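Local coordinates for hydrogenase expression/formation protein (hypb) (Archaeoglobus fulgidus, PDB 2WSM) that binds and probably hydrolyses GTP, dimerises in a GTP-dependent manner, and probably acts in hydrogenase maturation as a nickel- and zinc-binding factor, at residues 30-36 against 130-136; 58-63 against 108-114; 63-68 against 115-119; 158-164 against 188-194. All blocks are in the same frame, centred on the assembly; numbering follows the deposited sequence.

Contact 1. Residues 30-36 against 130-136; sequences TVAVNIM and ENYRVVM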
loop_
_atom_site.group_PDB
_atom_site.type_symbol
_atom_site.label_atom_id
_atom_site.label_comp_id
_atom_site.label_asym_id
_atom_site.label_seq_id
_atom_site.Cartn_x
_atom_site.Cartn_y
_atom_site.Cartn_z
ATOM N N THR A 30 21.311 0.625 -18.027
ATOM C CA THR A 30 20.069 1.379 -17.980
ATOM C C THR A 30 19.765 1.784 -16.544
ATOM O O THR A 30 19.807 0.958 -15.649
ATOM C CB THR A 30 18.882 0.537 -18.523
ATOM O OG1 THR A 30 19.130 0.180 -19.887
ATOM C CG2 THR A 30 17.573 1.321 -18.443
ATOM N N VAL A 31 19.474 3.059 -16.316
ATOM C CA VAL A 31 19.064 3.493 -14.983
ATOM C C VAL A 31 17.545 3.571 -14.930
ATOM O O VAL A 31 16.929 4.233 -15.757
ATOM C CB VAL A 31 19.689 4.846 -14.599
ATOM C CG1 VAL A 31 19.061 5.387 -13.314
ATOM C CG2 VAL A 31 21.193 4.701 -14.436
ATOM N N ALA A 32 16.947 2.869 -13.973
ATOM C CA ALA A 32 15.492 2.806 -13.864
ATOM C C ALA A 32 14.961 3.556 -12.645
ATOM O O ALA A 32 15.483 3.427 -11.529
ATOM C CB ALA A 32 15.012 1.357 -13.840
ATOM N N VAL A 33 13.908 4.330 -12.876
ATOM C CA VAL A 33 13.274 5.128 -11.833
ATOM C C VAL A 33 11.831 4.679 -11.634
ATOM O O VAL A 33 11.021 4.711 -12.567
ATOM C CB VAL A 33 13.276 6.619 -12.203
ATOM C CG1 VAL A 33 12.685 7.467 -11.062
ATOM C CG2 VAL A 33 14.684 7.061 -12.553
ATOM N N ASN A 34 11.531 4.255 -10.413
ATOM C CA ASN A 34 10.192 3.877 -10.017
ATOM C C ASN A 34 9.463 5.138 -9.556
ATOM O O ASN A 34 9.766 5.683 -8.497
ATOM C CB ASN A 34 10.287 2.846 -8.880
ATOM C CG ASN A 34 8.941 2.456 -8.309
ATOM O OD1 ASN A 34 7.896 2.825 -8.834
ATOM N ND2 ASN A 34 8.965 1.688 -7.222
ATOM N N ILE A 35 8.518 5.620 -10.356
ATOM C CA ILE A 35 7.845 6.876 -10.034
ATOM C C ILE A 35 6.471 6.640 -9.454
ATOM O O ILE A 35 5.542 6.240 -10.155
ATOM C CB ILE A 35 7.738 7.827 -11.242
ATOM C CG1 ILE A 35 9.134 8.162 -11.764
ATOM C CG2 ILE A 35 6.962 9.105 -10.855
ATOM C CD1 ILE A 35 9.146 8.765 -13.138
ATOM N N MET A 36 6.352 6.912 -8.166
ATOM C CA MET A 36 5.139 6.604 -7.426
ATOM C C MET A 36 4.338 7.865 -7.130
ATOM O O MET A 36 4.868 8.975 -7.160
ATOM C CB MET A 36 5.494 5.871 -6.129
ATOM C CG MET A 36 5.895 4.416 -6.330
ATOM S SD MET A 36 6.746 3.704 -4.903
ATOM C CE MET A 36 8.377 4.426 -5.108
ATOM N N GLU A 130 14.536 -1.424 -9.332
ATOM C CA GLU A 130 14.888 -0.073 -9.754
ATOM C C GLU A 130 16.121 0.517 -9.056
ATOM O O GLU A 130 16.499 0.098 -7.966
ATOM C CB GLU A 130 13.688 0.859 -9.555
ATOM C CG GLU A 130 13.375 1.184 -8.114
ATOM C CD GLU A 130 12.448 0.175 -7.450
ATOM O OE1 GLU A 130 11.745 0.559 -6.499
ATOM O OE2 GLU A 130 12.418 -0.999 -7.862
ATOM N N ASN A 131 16.735 1.496 -9.709
ATOM C CA ASN A 131 17.843 2.267 -9.148
ATOM C C ASN A 131 17.394 3.348 -8.147
ATOM O O ASN A 131 18.042 3.567 -7.125
ATOM C CB ASN A 131 18.652 2.935 -10.273
ATOM C CG ASN A 131 19.173 1.941 -11.298
ATOM O OD1 ASN A 131 18.401 1.242 -11.963
ATOM N ND2 ASN A 131 20.494 1.884 -11.442
ATOM N N TYR A 132 16.299 4.036 -8.457
ATOM C CA TYR A 132 15.807 5.123 -7.614
ATOM C C TYR A 132 14.289 5.153 -7.494
ATOM O O TYR A 132 13.569 4.755 -8.402
ATOM C CB TYR A 132 16.305 6.478 -8.130
ATOM C CG TYR A 132 17.805 6.554 -8.182
ATOM C CD1 TYR A 132 18.498 6.145 -9.317
ATOM C CD2 TYR A 132 18.533 7.010 -7.090
ATOM C CE1 TYR A 132 19.876 6.194 -9.365
ATOM C CE2 TYR A 132 19.915 7.063 -7.125
ATOM C CZ TYR A 132 20.579 6.651 -8.268
ATOM O OH TYR A 132 21.951 6.702 -8.321
ATOM N N ARG A 133 13.817 5.646 -6.360
ATOM C CA ARG A 133 12.396 5.779 -6.107
ATOM C C ARG A 133 12.036 7.256 -6.015
ATOM O O ARG A 133 12.654 8.017 -5.270
ATOM C CB ARG A 133 12.031 5.075 -4.801
ATOM C CG ARG A 133 11.897 3.559 -4.908
ATOM C CD ARG A 133 12.724 2.837 -3.841
ATOM N NE ARG A 133 14.064 2.559 -4.362
ATOM C CZ ARG A 133 14.506 1.351 -4.703
ATOM N NH1 ARG A 133 13.732 0.282 -4.550
ATOM N NH2 ARG A 133 15.734 1.209 -5.181
ATOM N N VAL A 134 11.037 7.660 -6.783
ATOM C CA VAL A 134 10.501 8.999 -6.662
ATOM C C VAL A 134 9.046 8.901 -6.214
ATOM O O VAL A 134 8.289 8.037 -6.676
ATOM C CB VAL A 134 10.634 9.791 -7.982
ATOM C CG1 VAL A 134 10.009 11.174 -7.849
ATOM C CG2 VAL A 134 12.106 9.918 -8.368
ATOM N N VAL A 135 8.671 9.764 -5.287
ATOM C CA VAL A 135 7.300 9.822 -4.828
ATOM C C VAL A 135 6.783 11.226 -5.074
ATOM O O VAL A 135 7.333 12.193 -4.557
ATOM C CB VAL A 135 7.152 9.459 -3.330
ATOM C CG1 VAL A 135 5.682 9.474 -2.938
ATOM C CG2 VAL A 135 7.751 8.103 -3.046
ATOM N N MET A 136 5.737 11.321 -5.886
ATOM C CA MET A 136 5.157 12.590 -6.280
ATOM C C MET A 136 3.850 12.829 -5.550
ATOM O O MET A 136 3.016 11.934 -5.452
ATOM C CB MET A 136 4.889 12.597 -7.787
ATOM C CG MET A 136 6.144 12.540 -8.648
ATOM S SD MET A 136 5.779 12.667 -10.413
ATOM C CE MET A 136 5.137 14.334 -10.515
HETATM O O HOH W 1 21.416 -0.133 -13.474
#

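Contact 2. Residues 58-63 against 108-114; sequences VKIGAM and DCDLLLI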
loop_
_atom_site.group_PDB
_atom_site.type_symbol
_atom_site.label_atom_id
_atom_site.label_comp_id
_atom_site.label_asym_id
_atom_site.label_seq_id
_atom_site.Cartn_x
_atom_site.Cartn_y
_atom_site.Cartn_z
ATOM N N VAL A 58 19.477 12.025 -24.446
ATOM C CA VAL A 58 19.381 10.800 -23.654
ATOM C C VAL A 58 18.287 9.875 -24.169
ATOM O O VAL A 58 17.164 10.310 -24.401
ATOM C CB VAL A 58 19.086 11.129 -22.175
ATOM C CG1 VAL A 58 18.954 9.859 -21.354
ATOM C CG2 VAL A 58 20.173 12.031 -21.607
ATOM N N LYS A 59 18.617 8.597 -24.335
ATOM C CA LYS A 59 17.649 7.607 -24.801
ATOM C C LYS A 59 16.740 7.137 -23.662
ATOM O O LYS A 59 17.192 6.488 -22.721
ATOM C CB LYS A 59 18.361 6.413 -25.441
ATOM C CG LYS A 59 17.425 5.379 -26.048
ATOM C CD LYS A 59 16.804 5.888 -27.346
ATOM C CE LYS A 59 16.116 4.762 -28.116
ATOM N NZ LYS A 59 14.862 4.307 -27.446
ATOM N N ILE A 60 15.455 7.455 -23.768
ATOM C CA ILE A 60 14.508 7.214 -22.684
ATOM C C ILE A 60 13.440 6.188 -23.039
ATOM O O ILE A 60 12.854 6.233 -24.125
ATOM C CB ILE A 60 13.798 8.524 -22.285
ATOM C CG1 ILE A 60 14.809 9.531 -21.744
ATOM C CG2 ILE A 60 12.699 8.260 -21.264
ATOM C CD1 ILE A 60 14.265 10.946 -21.633
ATOM N N GLY A 61 13.189 5.267 -22.111
ATOM C CA GLY A 61 12.064 4.360 -22.213
ATOM C C GLY A 61 11.022 4.720 -21.164
ATOM O O GLY A 61 11.346 5.288 -20.119
ATOM N N ALA A 62 9.767 4.388 -21.442
ATOM C CA ALA A 62 8.688 4.653 -20.504
ATOM C C ALA A 62 7.776 3.443 -20.338
ATOM O O ALA A 62 7.277 2.888 -21.312
ATOM C CB ALA A 62 7.886 5.862 -20.955
ATOM N N MET A 63 7.578 3.038 -19.092
ATOM C CA MET A 63 6.620 1.999 -18.750
ATOM C C MET A 63 5.503 2.619 -17.921
ATOM O O MET A 63 5.723 3.053 -16.787
ATOM C CB MET A 63 7.308 0.875 -17.977
ATOM C CG MET A 63 8.438 0.214 -18.767
ATOM S SD MET A 63 9.134 -1.245 -17.972
ATOM C CE MET A 63 7.714 -2.337 -17.995
ATOM N N ASP A 108 18.103 -0.904 -24.540
ATOM C CA ASP A 108 18.845 0.139 -25.248
ATOM C C ASP A 108 18.622 1.561 -24.718
ATOM O O ASP A 108 19.180 2.520 -25.256
ATOM C CB ASP A 108 18.533 0.088 -26.748
ATOM C CG ASP A 108 17.064 0.321 -27.042
ATOM O OD1 ASP A 108 16.629 1.491 -26.999
ATOM O OD2 ASP A 108 16.346 -0.665 -27.316
ATOM N N CYS A 109 17.821 1.709 -23.669
ATOM C CA CYS A 109 17.599 3.036 -23.096
ATOM C C CYS A 109 18.614 3.340 -21.995
ATOM O O CYS A 109 19.005 2.458 -21.235
ATOM C CB CYS A 109 16.170 3.171 -22.553
ATOM S SG CYS A 109 14.837 2.771 -23.732
ATOM N N ASP A 110 19.045 4.593 -21.918
ATOM C CA ASP A 110 19.895 5.037 -20.821
ATOM C C ASP A 110 19.056 5.161 -19.562
ATOM O O ASP A 110 19.499 4.842 -18.463
ATOM C CB ASP A 110 20.522 6.398 -21.142
ATOM C CG ASP A 110 21.237 6.406 -22.475
ATOM O OD1 ASP A 110 21.813 5.361 -22.845
ATOM O OD2 ASP A 110 21.216 7.457 -23.151
ATOM N N LEU A 111 17.828 5.621 -19.742
ATOM C CA LEU A 111 16.957 5.938 -18.627
ATOM C C LEU A 111 15.582 5.330 -18.864
ATOM O O LEU A 111 14.955 5.584 -19.894
ATOM C CB LEU A 111 16.853 7.458 -18.482
ATOM C CG LEU A 111 15.918 8.029 -17.413
ATOM C CD1 LEU A 111 16.463 7.745 -16.025
ATOM C CD2 LEU A 111 15.729 9.527 -17.631
ATOM N N LEU A 112 15.131 4.518 -17.914
ATOM C CA LEU A 112 13.815 3.901 -17.965
ATOM C C LEU A 112 12.894 4.466 -16.884
ATOM O O LEU A 112 13.073 4.197 -15.686
ATOM C CB LEU A 112 13.929 2.390 -17.783
ATOM C CG LEU A 112 12.603 1.627 -17.797
ATOM C CD1 LEU A 112 11.901 1.794 -19.133
ATOM C CD2 LEU A 112 12.846 0.162 -17.505
ATOM N N LEU A 113 11.911 5.248 -17.311
ATOM C CA LEU A 113 10.961 5.861 -16.389
ATOM C C LEU A 113 9.757 4.951 -16.153
ATOM O O LEU A 113 8.986 4.668 -17.070
ATOM C CB LEU A 113 10.530 7.230 -16.912
ATOM C CG LEU A 113 11.726 8.177 -17.067
ATOM C CD1 LEU A 113 11.345 9.485 -17.763
ATOM C CD2 LEU A 113 12.380 8.445 -15.725
ATOM N N ILE A 114 9.616 4.478 -14.920
ATOM C CA ILE A 114 8.560 3.540 -14.578
ATOM C C ILE A 114 7.478 4.190 -13.719
ATOM O O ILE A 114 7.683 4.492 -12.535
ATOM C CB ILE A 114 9.111 2.302 -13.856
ATOM C CG1 ILE A 114 10.246 1.669 -14.671
ATOM C CG2 ILE A 114 7.997 1.298 -13.604
ATOM C CD1 ILE A 114 10.771 0.361 -14.091
#

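Contact 3. Residues 63-68 against 115-119; sequences MLGDVV and ENVGN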
loop_
_atom_site.group_PDB
_atom_site.type_symbol
_atom_site.label_atom_id
_atom_site.label_comp_id
_atom_site.label_asym_id
_atom_site.label_seq_id
_atom_site.Cartn_x
_atom_site.Cartn_y
_atom_site.Cartn_z
ATOM N N MET A 63 7.578 3.038 -19.092
ATOM C CA MET A 63 6.620 1.999 -18.750
ATOM C C MET A 63 5.503 2.619 -17.921
ATOM O O MET A 63 5.723 3.053 -16.787
ATOM C CB MET A 63 7.308 0.875 -17.977
ATOM C CG MET A 63 8.438 0.214 -18.767
ATOM S SD MET A 63 9.134 -1.245 -17.972
ATOM C CE MET A 63 7.714 -2.337 -17.995
ATOM N N LEU A 64 4.306 2.670 -18.495
ATOM C CA LEU A 64 3.191 3.367 -17.865
ATOM C C LEU A 64 2.244 2.411 -17.161
ATOM O O LEU A 64 1.472 1.704 -17.805
ATOM C CB LEU A 64 2.431 4.203 -18.895
ATOM C CG LEU A 64 3.253 5.240 -19.660
ATOM C CD1 LEU A 64 2.374 5.983 -20.640
ATOM C CD2 LEU A 64 3.956 6.223 -18.699
ATOM N N GLY A 65 2.303 2.414 -15.833
ATOM C CA GLY A 65 1.479 1.551 -15.011
ATOM C C GLY A 65 0.181 2.166 -14.522
ATOM O O GLY A 65 -0.612 1.488 -13.874
ATOM N N ASP A 66 -0.033 3.449 -14.795
ATOM C CA ASP A 66 -1.371 4.018 -14.645
ATOM C C ASP A 66 -2.037 3.988 -16.010
ATOM O O ASP A 66 -1.354 4.056 -17.031
ATOM C CB ASP A 66 -1.321 5.448 -14.099
ATOM C CG ASP A 66 -1.785 5.541 -12.654
ATOM O OD1 ASP A 66 -1.453 6.537 -11.984
ATOM O OD2 ASP A 66 -2.490 4.622 -12.187
ATOM N N VAL A 67 -3.358 3.855 -16.047
ATOM C CA VAL A 67 -4.041 3.916 -17.333
ATOM C C VAL A 67 -3.819 5.297 -17.926
ATOM O O VAL A 67 -4.056 6.313 -17.276
ATOM C CB VAL A 67 -5.557 3.623 -17.235
ATOM C CG1 VAL A 67 -6.238 3.915 -18.569
ATOM C CG2 VAL A 67 -5.800 2.177 -16.821
ATOM N N VAL A 68 -3.341 5.327 -19.161
ATOM C CA VAL A 68 -3.060 6.587 -19.831
ATOM C C VAL A 68 -3.968 6.760 -21.046
ATOM O O VAL A 68 -4.205 5.814 -21.794
ATOM C CB VAL A 68 -1.581 6.675 -20.242
ATOM C CG1 VAL A 68 -1.368 7.800 -21.231
ATOM C CG2 VAL A 68 -0.702 6.854 -19.007
ATOM N N GLU A 115 6.320 4.391 -14.331
ATOM C CA GLU A 115 5.186 4.982 -13.648
ATOM C C GLU A 115 4.360 3.926 -12.912
ATOM O O GLU A 115 3.700 3.078 -13.523
ATOM C CB GLU A 115 4.319 5.744 -14.651
ATOM C CG GLU A 115 3.109 6.399 -14.028
ATOM C CD GLU A 115 2.117 6.858 -15.067
ATOM O OE1 GLU A 115 1.326 6.013 -15.544
ATOM O OE2 GLU A 115 2.131 8.058 -15.408
ATOM N N ASN A 116 4.404 3.976 -11.590
ATOM C CA ASN A 116 3.647 3.041 -10.778
ATOM C C ASN A 116 2.147 3.356 -10.801
ATOM O O ASN A 116 1.730 4.412 -11.284
ATOM C CB ASN A 116 4.176 3.044 -9.339
ATOM C CG ASN A 116 4.174 1.659 -8.714
ATOM O OD1 ASN A 116 3.172 0.949 -8.743
ATOM N ND2 ASN A 116 5.306 1.269 -8.156
ATOM N N VAL A 117 1.356 2.430 -10.270
ATOM C CA VAL A 117 -0.091 2.591 -10.104
ATOM C C VAL A 117 -0.421 3.832 -9.267
ATOM O O VAL A 117 0.377 4.255 -8.420
ATOM C CB VAL A 117 -0.709 1.318 -9.436
ATOM C CG1 VAL A 117 -2.239 1.389 -9.375
ATOM C CG2 VAL A 117 -0.269 0.065 -10.194
ATOM N N GLY A 118 -1.591 4.415 -9.511
ATOM C CA GLY A 118 -2.046 5.579 -8.763
ATOM C C GLY A 118 -2.491 5.198 -7.357
ATOM O O GLY A 118 -3.677 4.986 -7.110
ATOM N N ASN A 119 -1.537 5.110 -6.435
ATOM C CA ASN A 119 -1.799 4.576 -5.101
ATOM C C ASN A 119 -0.641 4.887 -4.152
ATOM O O ASN A 119 0.520 4.766 -4.532
ATOM C CB ASN A 119 -2.043 3.062 -5.202
ATOM C CG ASN A 119 -2.139 2.389 -3.854
ATOM O OD1 ASN A 119 -1.135 1.992 -3.279
ATOM N ND2 ASN A 119 -3.359 2.230 -3.353
#

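Contact 4. Residues 158-164 against 188-194; sequences LIVINKV and AKIIEMD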
loop_
_atom_site.group_PDB
_atom_site.type_symbol
_atom_site.label_atom_id
_atom_site.label_comp_id
_atom_site.label_asym_id
_atom_site.label_seq_id
_atom_site.Cartn_x
_atom_site.Cartn_y
_atom_site.Cartn_z
ATOM N N LEU A 158 13.785 10.727 -3.759
ATOM C CA LEU A 158 13.421 12.080 -4.131
ATOM C C LEU A 158 11.913 12.201 -3.990
ATOM O O LEU A 158 11.166 11.319 -4.407
ATOM C CB LEU A 158 13.870 12.395 -5.564
ATOM C CG LEU A 158 13.830 13.862 -6.012
ATOM C CD1 LEU A 158 14.738 14.102 -7.223
ATOM C CD2 LEU A 158 12.418 14.305 -6.322
ATOM N N ILE A 159 11.476 13.281 -3.365
ATOM C CA ILE A 159 10.062 13.530 -3.153
ATOM C C ILE A 159 9.686 14.803 -3.897
ATOM O O ILE A 159 10.331 15.847 -3.727
ATOM C CB ILE A 159 9.745 13.692 -1.658
ATOM C CG1 ILE A 159 10.026 12.381 -0.909
ATOM C CG2 ILE A 159 8.313 14.164 -1.469
ATOM C CD1 ILE A 159 9.847 12.457 0.607
ATOM N N VAL A 160 8.664 14.713 -4.740
ATOM C CA VAL A 160 8.230 15.866 -5.512
ATOM C C VAL A 160 6.906 16.406 -4.992
ATOM O O VAL A 160 5.885 15.710 -5.009
ATOM C CB VAL A 160 8.078 15.539 -7.008
ATOM C CG1 VAL A 160 7.671 16.793 -7.794
ATOM C CG2 VAL A 160 9.369 14.952 -7.561
ATOM N N ILE A 161 6.934 17.645 -4.516
ATOM C CA ILE A 161 5.709 18.349 -4.170
ATOM C C ILE A 161 5.308 19.197 -5.377
ATOM O O ILE A 161 6.063 20.053 -5.826
ATOM C CB ILE A 161 5.885 19.198 -2.900
ATOM C CG1 ILE A 161 6.418 18.322 -1.761
ATOM C CG2 ILE A 161 4.575 19.832 -2.498
ATOM C CD1 ILE A 161 6.929 19.104 -0.568
ATOM N N ASN A 162 4.109 18.942 -5.886
ATOM C CA ASN A 162 3.748 19.279 -7.249
ATOM C C ASN A 162 2.607 20.280 -7.336
ATOM O O ASN A 162 1.809 20.416 -6.405
ATOM C CB ASN A 162 3.355 17.988 -7.994
ATOM C CG ASN A 162 3.333 18.164 -9.498
ATOM O OD1 ASN A 162 4.013 19.028 -10.039
ATOM N ND2 ASN A 162 2.551 17.340 -10.182
ATOM N N LYS A 163 2.534 20.966 -8.475
ATOM C CA LYS A 163 1.491 21.951 -8.733
ATOM C C LYS A 163 1.437 22.993 -7.618
ATOM O O LYS A 163 0.356 23.413 -7.202
ATOM C CB LYS A 163 0.127 21.264 -8.897
ATOM C CG LYS A 163 0.059 20.261 -10.044
ATOM C CD LYS A 163 -1.345 19.670 -10.213
ATOM C CE LYS A 163 -1.288 18.310 -10.913
ATOM N NZ LYS A 163 -2.582 17.892 -11.544
ATOM N N VAL A 164 2.603 23.412 -7.134
ATOM C CA VAL A 164 2.656 24.345 -6.004
ATOM C C VAL A 164 2.006 25.709 -6.290
ATOM O O VAL A 164 1.482 26.354 -5.378
ATOM C CB VAL A 164 4.097 24.557 -5.483
ATOM C CG1 VAL A 164 4.717 23.229 -5.076
ATOM C CG2 VAL A 164 4.952 25.263 -6.528
ATOM N N ALA A 188 16.040 12.174 1.744
ATOM C CA ALA A 188 15.475 12.433 0.415
ATOM C C ALA A 188 15.654 13.864 -0.049
ATOM O O ALA A 188 15.437 14.796 0.716
ATOM C CB ALA A 188 13.995 12.073 0.386
ATOM N N LYS A 189 16.026 14.039 -1.314
ATOM C CA LYS A 189 15.939 15.349 -1.932
ATOM C C LYS A 189 14.459 15.705 -2.021
ATOM O O LYS A 189 13.608 14.823 -2.142
ATOM C CB LYS A 189 16.559 15.345 -3.336
ATOM C CG LYS A 189 17.989 14.812 -3.410
ATOM C CD LYS A 189 18.556 14.943 -4.826
ATOM C CE LYS A 189 19.792 14.068 -5.030
ATOM N NZ LYS A 189 21.032 14.645 -4.432
ATOM N N ILE A 190 14.155 16.992 -1.960
ATOM C CA ILE A 190 12.778 17.451 -2.052
ATOM C C ILE A 190 12.696 18.596 -3.047
ATOM O O ILE A 190 13.428 19.575 -2.947
ATOM C CB ILE A 190 12.237 17.911 -0.677
ATOM C CG1 ILE A 190 12.270 16.752 0.320
ATOM C CG2 ILE A 190 10.830 18.438 -0.808
ATOM C CD1 ILE A 190 11.729 17.102 1.695
ATOM N N ILE A 191 11.804 18.468 -4.018
ATOM C CA ILE A 191 11.646 19.507 -5.017
ATOM C C ILE A 191 10.231 20.052 -4.988
ATOM O O ILE A 191 9.269 19.295 -4.984
ATOM C CB ILE A 191 11.959 18.972 -6.428
ATOM C CG1 ILE A 191 13.418 18.519 -6.515
ATOM C CG2 ILE A 191 11.660 20.032 -7.470
ATOM C CD1 ILE A 191 13.753 17.728 -7.773
ATOM N N GLU A 192 10.109 21.371 -4.951
ATOM C CA GLU A 192 8.814 22.015 -5.073
ATOM C C GLU A 192 8.610 22.350 -6.537
ATOM O O GLU A 192 9.400 23.084 -7.128
ATOM C CB GLU A 192 8.769 23.283 -4.231
ATOM C CG GLU A 192 9.121 23.067 -2.770
ATOM C CD GLU A 192 9.356 24.379 -2.055
ATOM O OE1 GLU A 192 8.462 25.255 -2.107
ATOM O OE2 GLU A 192 10.444 24.537 -1.457
ATOM N N MET A 193 7.555 21.812 -7.131
ATOM C CA MET A 193 7.463 21.841 -8.583
ATOM C C MET A 193 6.143 22.377 -9.094
ATOM O O MET A 193 5.083 22.110 -8.530
ATOM C CB MET A 193 7.724 20.442 -9.157
ATOM C CG MET A 193 7.697 20.363 -10.686
ATOM S SD MET A 193 7.913 18.675 -11.307
ATOM C CE MET A 193 9.664 18.429 -11.033
ATOM N N ASP A 194 6.230 23.156 -10.165
ATOM C CA ASP A 194 5.058 23.562 -10.924
ATOM C C ASP A 194 5.458 23.641 -12.390
ATOM O O ASP A 194 6.127 24.583 -12.810
ATOM C CB ASP A 194 4.533 24.909 -10.445
ATOM C CG ASP A 194 3.225 25.278 -11.101
ATOM O OD1 ASP A 194 3.254 26.092 -12.042
ATOM O OD2 ASP A 194 2.172 24.747 -10.688
#

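Contact 1. Residues 30-36 against 130-136
Val-33 to Met-36 pair in parallel with Tyr-132 to Val-135, strand axes 4.7 Å apart, amid the sheet of a P-loop GTPase fold of the SIMIBI class. The ladder is regular: Asn-34 N gives to Tyr-132 O, Val-134 N to Asn-34 O, Met-36 N to Val-134 O and Met-136 N to Met-36 O. Where the strands begin, Ala-32 O accepts from the backbone N of both Asn-131 and Tyr-132, while Ala-32 N donates to Asn-131 OD1 (3.0 Å) in a nearly straight bond that reaches the oxygen from above its carbonyl plane. A water joins Asn-131 ND2 to Thr-30 O. On the face of Val-33 and Ile-35, Val-33 CG1 meets Val-134 CG2 at 3.7 Å, and Ile-35 CG2 lies 3.8 Å from Met-136 SD. Val-31 CG1 sits at the edge of the Tyr-132 ring; helix 201-212 covers both residues. The other face is more polar. Asn-34 ND2 donates to Glu-130 OE1 (3.1 Å), with that oxygen in the amide plane but the amide above the carboxylate, the two planes 80° apart. The same OE1 takes a salt bridge from Arg-133 NH1 (2.8 Å), while Leu-128 N holds Glu-130 OE2. Glu-130 CG sits between its backbone N and carbonyl carbon (chi1 72°), which lays it 3.5 Å above the guanidinium plane of Arg-133, over the centre of that group.

Contact 2. Residues 58-63 against 108-114
Lys-59 and Asp-110 meet where two neighbouring parallel strands of the P-loop GTPase sheet begin. The Asp-110 carboxylate turns back toward the opposing backbone: its OD2 accepts from Lys-59 N at 3.1 Å, with the donor above the carboxylate plane. Beside it, Val-58 CG1 lies against Asp-110 CB and OD2. With an alanine in place of this aspartate, Lys-59 N would probably be left without its carboxylate partner and Val-58 CG1 with less to pack on. The lysine chain, its CG opposite the backbone N (chi1 -176°), runs over Asp-108 O and bends at chi2 and chi4 to bring NZ to Asp-108 OD1, a weak salt bridge of 3.4 Å; that oxygen also pairs with Lys-82. Farther along, Ile-60 CG2 meets Leu-113 CD1 at 3.9 Å on the face covered by helix 43-54. On the opposite face, Met-63 CG slants across Leu-112 CD1 at 3.8 Å, near helix 96-100. A beta carbon on Gly-61 would point to this face and collide with Cys-109 SG, which is 3.5 Å from Gly-61 CA. Backbone hydrogen bonds run from Leu-111 N to Lys-59 O, Gly-61 N to Leu-111 O, Leu-113 N to Gly-61 O and Met-63 N to Leu-113 O. Charge is thus kept to the strand entrance, where Asp-108 probably offsets Lys-59 and Lys-82, while the buried remainder relies on backbone bonds and aliphatic packing.

Contact 3. Residues 63-68 against 115-119
Two acidic side chains, Asp-66 and Glu-115, lie unusually close in a buried place, with Asp-66 OD1 and Glu-115 OE1 4.5 Å apart. They sit where two parallel strands separate at the carboxyl edge of the sheet, the nucleotide-binding edge in P-loop GTPases. Glu-115 N still bonds to Met-63 O and Gly-65 N to Glu-115 O, but beyond Gly-65 side chains take over the bridging. Glu-115 stretches across, its CG turned away from the backbone N (chi1 -180°), and its OE1 accepts from Asp-66 N at 3.0 Å on the anti side of the carboxylate. Asp-66 CB is only 3.1 Å from the same oxygen. In return, Asp-66 OD2 takes the N-H of Gly-118 at 2.8 Å, from above the carboxylate plane; Gly-118 centres an inverse gamma turn. Val-117 CG2 rests near Gly-65 O at 4.0 Å. Each acid has a second hold: Asp-66 OD1 forms a salt bridge with Lys-43, and Glu-115 OE2 bonds to Thr-44 OG1, both residues of a probable Walker A loop. Leu-10 of the second subunit packs on Asp-66 and Val-117. Lysine and backbone N-H groups thus probably offset the clustered negative charge, coupling both strand ends to the presumed phosphate-binding loop.

Contact 4. Residues 158-164 against 188-194
The outermost parallel pair on one side of the P-loop GTPase sheet joins strands 158-162 and 189-192, whose axes approach to 4.7 Å. The helical segment 174-184 lies in the connection between them, and the ladder runs from Ile-159 N to Lys-189 O, Ile-191 N to Ile-159 O, Ile-161 N to Ile-191 O and Met-193 N to Ile-161 O. On the face covered by helix 201-212, whose Phe-207 packs on Leu-158, that leucine brings both methyl branches to Ile-191 CD1, CD1 at 3.8 Å and CD2 at 4.0 Å, while its CG lies over Lys-189 CB. Replacing Leu-158 with an alanine would probably open a gap beside Ile-191 CD1 and deprive Phe-207 of a neighbour. Next along this face, Met-193 swings back over Val-160: its CB is 3.9 Å from Val-160 CG1, SD lies against the same methyl, and a bend at chi3 (-75°) folds CE back to it. Asn-162 OD1 lies 4.1 Å from Met-193 SD, while its ND2 reaches Ser-41 O. Across the sheet, Ile-161 CD1 meets Ile-190 CG2 at 4.0 Å, and helix 174-184 packs against Ile-190. Past the strands the chain turns at Lys-163, and Val-164 N donates to Met-193 O at 3.1 Å in a nearly straight bond. Val-164 CG2 touches Asp-194 CB, whose carboxylate is held by Lys-196 and Thr-197 N. Backbone hydrogen bonds and aliphatic contacts therefore join the strand pair, and polar groups gather at its carboxyl end, where Asn-162 ties this edge of the sheet to the loop ahead of helix 43-54.

From the N terminus, strand 31-37 enters first and waits for strand 132-138; contact 1 closes that long loop, and contacts 2 and 3 are nested inside it. Those two share Met-63, cross along the chain, and close the loop holding strand 82-85 and helices 70-77 and 96-100, because strands 60-64 and 111-118 pair first at their beginnings and then at their ends. Strand 111-118 lies beside strand 31-37, where Ile-35 N probably bonds to Ile-114 O. Contact 4 follows in series, a shorter loop added through Val-135, which probably bonds to Leu-158 and Val-160. Contacts 2 and 4, with centres about 21 Å apart, flank the chain's centre, and contact 1 links both halves of one sheet.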